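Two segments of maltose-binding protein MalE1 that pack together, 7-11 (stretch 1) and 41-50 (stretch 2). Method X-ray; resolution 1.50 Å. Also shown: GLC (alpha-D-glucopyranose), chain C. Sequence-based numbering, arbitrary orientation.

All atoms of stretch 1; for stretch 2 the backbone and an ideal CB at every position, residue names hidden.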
# COMPACT_ATOMS: atom_id res chain seq x y z
N ILE A 7 -15.85 7.88 10.25
CA ILE A 7 -14.58 7.56 9.60
C ILE A 7 -14.76 6.25 8.85
O ILE A 7 -15.28 5.29 9.42
CB ILE A 7 -13.50 7.34 10.68
CG1 ILE A 7 -13.39 8.55 11.60
CG2 ILE A 7 -12.16 6.99 10.04
CD1 ILE A 7 -12.55 8.27 12.85
N TRP A 8 -14.29 6.20 7.61
CA TRP A 8 -14.15 4.96 6.85
C TRP A 8 -12.68 4.56 6.86
O TRP A 8 -11.81 5.37 6.55
CB TRP A 8 -14.58 5.11 5.39
CG TRP A 8 -16.03 5.33 5.16
CD1 TRP A 8 -17.04 5.24 6.10
CD2 TRP A 8 -16.65 5.67 3.92
NE1 TRP A 8 -18.25 5.51 5.51
CE2 TRP A 8 -18.04 5.76 4.17
CE3 TRP A 8 -16.18 5.87 2.62
CZ2 TRP A 8 -18.96 6.08 3.17
CZ3 TRP A 8 -17.09 6.18 1.62
CH2 TRP A 8 -18.47 6.28 1.90
N CYS A 9 -12.42 3.32 7.21
CA CYS A 9 -11.05 2.82 7.19
C CYS A 9 -11.08 1.33 6.93
O CYS A 9 -12.13 0.68 7.07
CB CYS A 9 -10.29 3.14 8.49
SG CYS A 9 -10.97 2.34 9.95
N SER A 10 -9.92 0.79 6.60
CA SER A 10 -9.83 -0.64 6.39
C SER A 10 -9.91 -1.37 7.73
O SER A 10 -9.95 -0.77 8.80
CB SER A 10 -8.51 -0.99 5.70
OG SER A 10 -7.46 -1.07 6.65
N GLU A 11 -9.88 -2.71 7.68
CA GLU A 11 -9.97 -3.47 8.91
C GLU A 11 -8.80 -3.21 9.86
O GLU A 11 -8.96 -3.37 11.07
CB GLU A 11 -10.07 -4.98 8.62
CG GLU A 11 -8.81 -5.61 8.09
CD GLU A 11 -8.85 -5.73 6.60
OE1 GLU A 11 -9.61 -4.94 5.99
OE2 GLU A 11 -8.16 -6.61 6.03
N UNK A 41 -12.27 -0.59 -1.81
CA UNK A 41 -13.58 0.01 -2.04
C UNK A 41 -13.73 1.39 -1.42
O UNK A 41 -14.71 2.07 -1.71
CB UNK A 41 -14.67 -0.91 -1.49
N UNK A 42 -12.76 1.84 -0.62
CA UNK A 42 -12.93 3.13 0.06
C UNK A 42 -13.05 4.26 -0.95
O UNK A 42 -13.96 5.11 -0.86
CB UNK A 42 -11.76 3.40 1.01
N UNK A 43 -12.10 4.34 -1.89
CA UNK A 43 -12.10 5.49 -2.80
C UNK A 43 -13.29 5.47 -3.74
O UNK A 43 -13.89 6.52 -4.02
CB UNK A 43 -10.80 5.52 -3.61
N UNK A 44 -13.61 4.29 -4.27
CA UNK A 44 -14.74 4.19 -5.19
C UNK A 44 -16.06 4.48 -4.49
O UNK A 44 -16.91 5.21 -5.03
CB UNK A 44 -14.78 2.80 -5.83
N UNK A 45 -16.23 3.98 -3.26
CA UNK A 45 -17.41 4.32 -2.47
C UNK A 45 -17.46 5.82 -2.19
O UNK A 45 -18.54 6.42 -2.21
CB UNK A 45 -17.42 3.54 -1.16
N UNK A 46 -16.30 6.43 -1.92
CA UNK A 46 -16.28 7.86 -1.61
C UNK A 46 -16.59 8.70 -2.84
O UNK A 46 -17.33 9.68 -2.76
CB UNK A 46 -14.92 8.26 -1.04
N UNK A 47 -16.06 8.30 -4.00
CA UNK A 47 -16.40 9.01 -5.23
C UNK A 47 -17.90 8.98 -5.48
O UNK A 47 -18.47 9.96 -5.97
CB UNK A 47 -15.66 8.40 -6.42
N UNK A 48 -18.55 7.87 -5.15
CA UNK A 48 -19.99 7.77 -5.35
C UNK A 48 -20.75 8.52 -4.26
O UNK A 48 -21.68 9.28 -4.55
CB UNK A 48 -20.42 6.30 -5.38
N UNK A 49 -20.38 8.31 -2.99
CA UNK A 49 -21.21 8.79 -1.89
C UNK A 49 -20.96 10.26 -1.54
O UNK A 49 -21.87 10.95 -1.08
CB UNK A 49 -20.97 7.92 -0.65
N UNK A 50 -19.73 10.75 -1.68
CA UNK A 50 -19.45 12.11 -1.25
C UNK A 50 -20.31 13.16 -1.94
O UNK A 50 -20.89 14.01 -1.24
CB UNK A 50 -17.97 12.43 -1.49
C1 GLC C . -5.44 -3.42 4.40
C2 GLC C . -4.48 -2.31 4.54
C3 GLC C . -4.19 -1.66 3.25
C4 GLC C . -3.68 -2.65 2.25
C5 GLC C . -4.74 -3.76 2.01
C6 GLC C . -4.27 -4.83 1.24
O1 GLC C . -6.68 -2.93 4.00
O2 GLC C . -5.06 -1.36 5.48
O3 GLC C . -3.18 -0.62 3.51
O4 GLC C . -3.42 -1.97 0.99
O5 GLC C . -4.99 -4.37 3.39
O6 GLC C . -5.37 -5.71 0.97

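Stretch 2 is helical over most of its length and runs at 144° to the strand of residues 7-9. What stretch 1 offers it is chiefly one large surface, the indole of Trp8, whose CA-to-CB bond points toward the helix.

At position 41 the ideal CB finds nothing of stretch 1 within 5.5 Å, so many residues, polar ones included, would serve. The residue is Asp41, whose OD2 is hydrogen-bonded elsewhere.

Position 42 lies nearest the strand, its CA 7.1 Å from the CA of Trp8. The CB points sideways, 5.3 Å from Trp8 CE3, which leaves room for a side chain of medium length to reach back toward the strand; leucine, isoleucine or methionine would suit. Ile42, with chi1 m and chi2 t, brings CD1 to 3.9 Å from both Cys9 C and Ser10 N, so that it packs against the peptide linking those residues, just before the serine whose OG accepts a hydrogen bond from the glucose O2 (2.7 Å).

The CB atoms at positions 43 and 44 point away, and stretch 1 sets no requirement there. They are Lys43, with NZ hydrogen-bonded elsewhere, and Ser44.

Position 45 directs its CB toward the indole, 3.8 Å from Trp8 CZ3. A flexible chain with several methylenes could lie across the ring, so lysine, arginine, methionine or glutamine are plausible. Lys45 is present. Its chain is extended through chi3, carrying CD over the ring face, 3.7 Å from the centroid of the six-membered ring and 22° off its normal, a CH-pi contact.

At position 46 the CB points sideways and already lies 4.0 Å from Trp8 CZ3, at the ring edge. An apolar residue fits, and a bulky one is possible. Phe46, with chi1 t, keeps both its CB (4.0 Å) and CD1 (4.1 Å) near Trp8 CZ3, which lies at the edge of the phenyl ring.

At 47 the CB points away and at 48 it is out of reach of stretch 1, so apolar and polar residues alike would suit. They are Leu47 and Thr48, whose OG1 donates to Ser44 O (3.2 Å).

Position 49 points its CB toward Trp8 CH2 at 3.9 Å, close enough for a methyl to complete the contact. Alanine or another small residue suits; Ala49 places its CB at the indole edge.

Position 50, directed sideways, is unconstrained by stretch 1 and holds Ala50.

Stretch 2, residues 41-50: DIKSKFLTAA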
# COMPACT_ATOMS: atom_id res chain seq x y z
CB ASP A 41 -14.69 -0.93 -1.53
CG ASP A 41 -14.82 -2.17 -2.39
OD1 ASP A 41 -14.54 -2.08 -3.60
OD2 ASP A 41 -15.18 -3.24 -1.86
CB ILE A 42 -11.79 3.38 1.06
CG1 ILE A 42 -11.88 2.40 2.23
CG2 ILE A 42 -11.80 4.83 1.54
CD1 ILE A 42 -10.69 2.52 3.20
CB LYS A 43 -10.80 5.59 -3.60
CG LYS A 43 -10.85 6.76 -4.56
CD LYS A 43 -9.47 7.26 -4.95
CE LYS A 43 -8.72 6.26 -5.81
NZ LYS A 43 -9.33 6.06 -7.15
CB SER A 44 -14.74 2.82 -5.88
OG SER A 44 -14.66 1.78 -4.91
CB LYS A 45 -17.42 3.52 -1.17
CG LYS A 45 -18.72 3.61 -0.36
CD LYS A 45 -18.56 2.96 1.01
CE LYS A 45 -19.88 2.98 1.79
NZ LYS A 45 -20.89 2.06 1.22
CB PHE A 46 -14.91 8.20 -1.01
CG PHE A 46 -14.84 9.57 -0.43
CD1 PHE A 46 -15.47 9.85 0.78
CD2 PHE A 46 -14.12 10.57 -1.06
CE1 PHE A 46 -15.41 11.10 1.33
CE2 PHE A 46 -14.06 11.84 -0.50
CZ PHE A 46 -14.70 12.09 0.70
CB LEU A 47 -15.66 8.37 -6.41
CG LEU A 47 -14.16 8.64 -6.48
CD1 LEU A 47 -13.48 7.65 -7.45
CD2 LEU A 47 -13.95 10.04 -6.94
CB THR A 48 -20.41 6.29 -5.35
OG1 THR A 48 -19.78 5.60 -6.43
CG2 THR A 48 -21.92 6.17 -5.50
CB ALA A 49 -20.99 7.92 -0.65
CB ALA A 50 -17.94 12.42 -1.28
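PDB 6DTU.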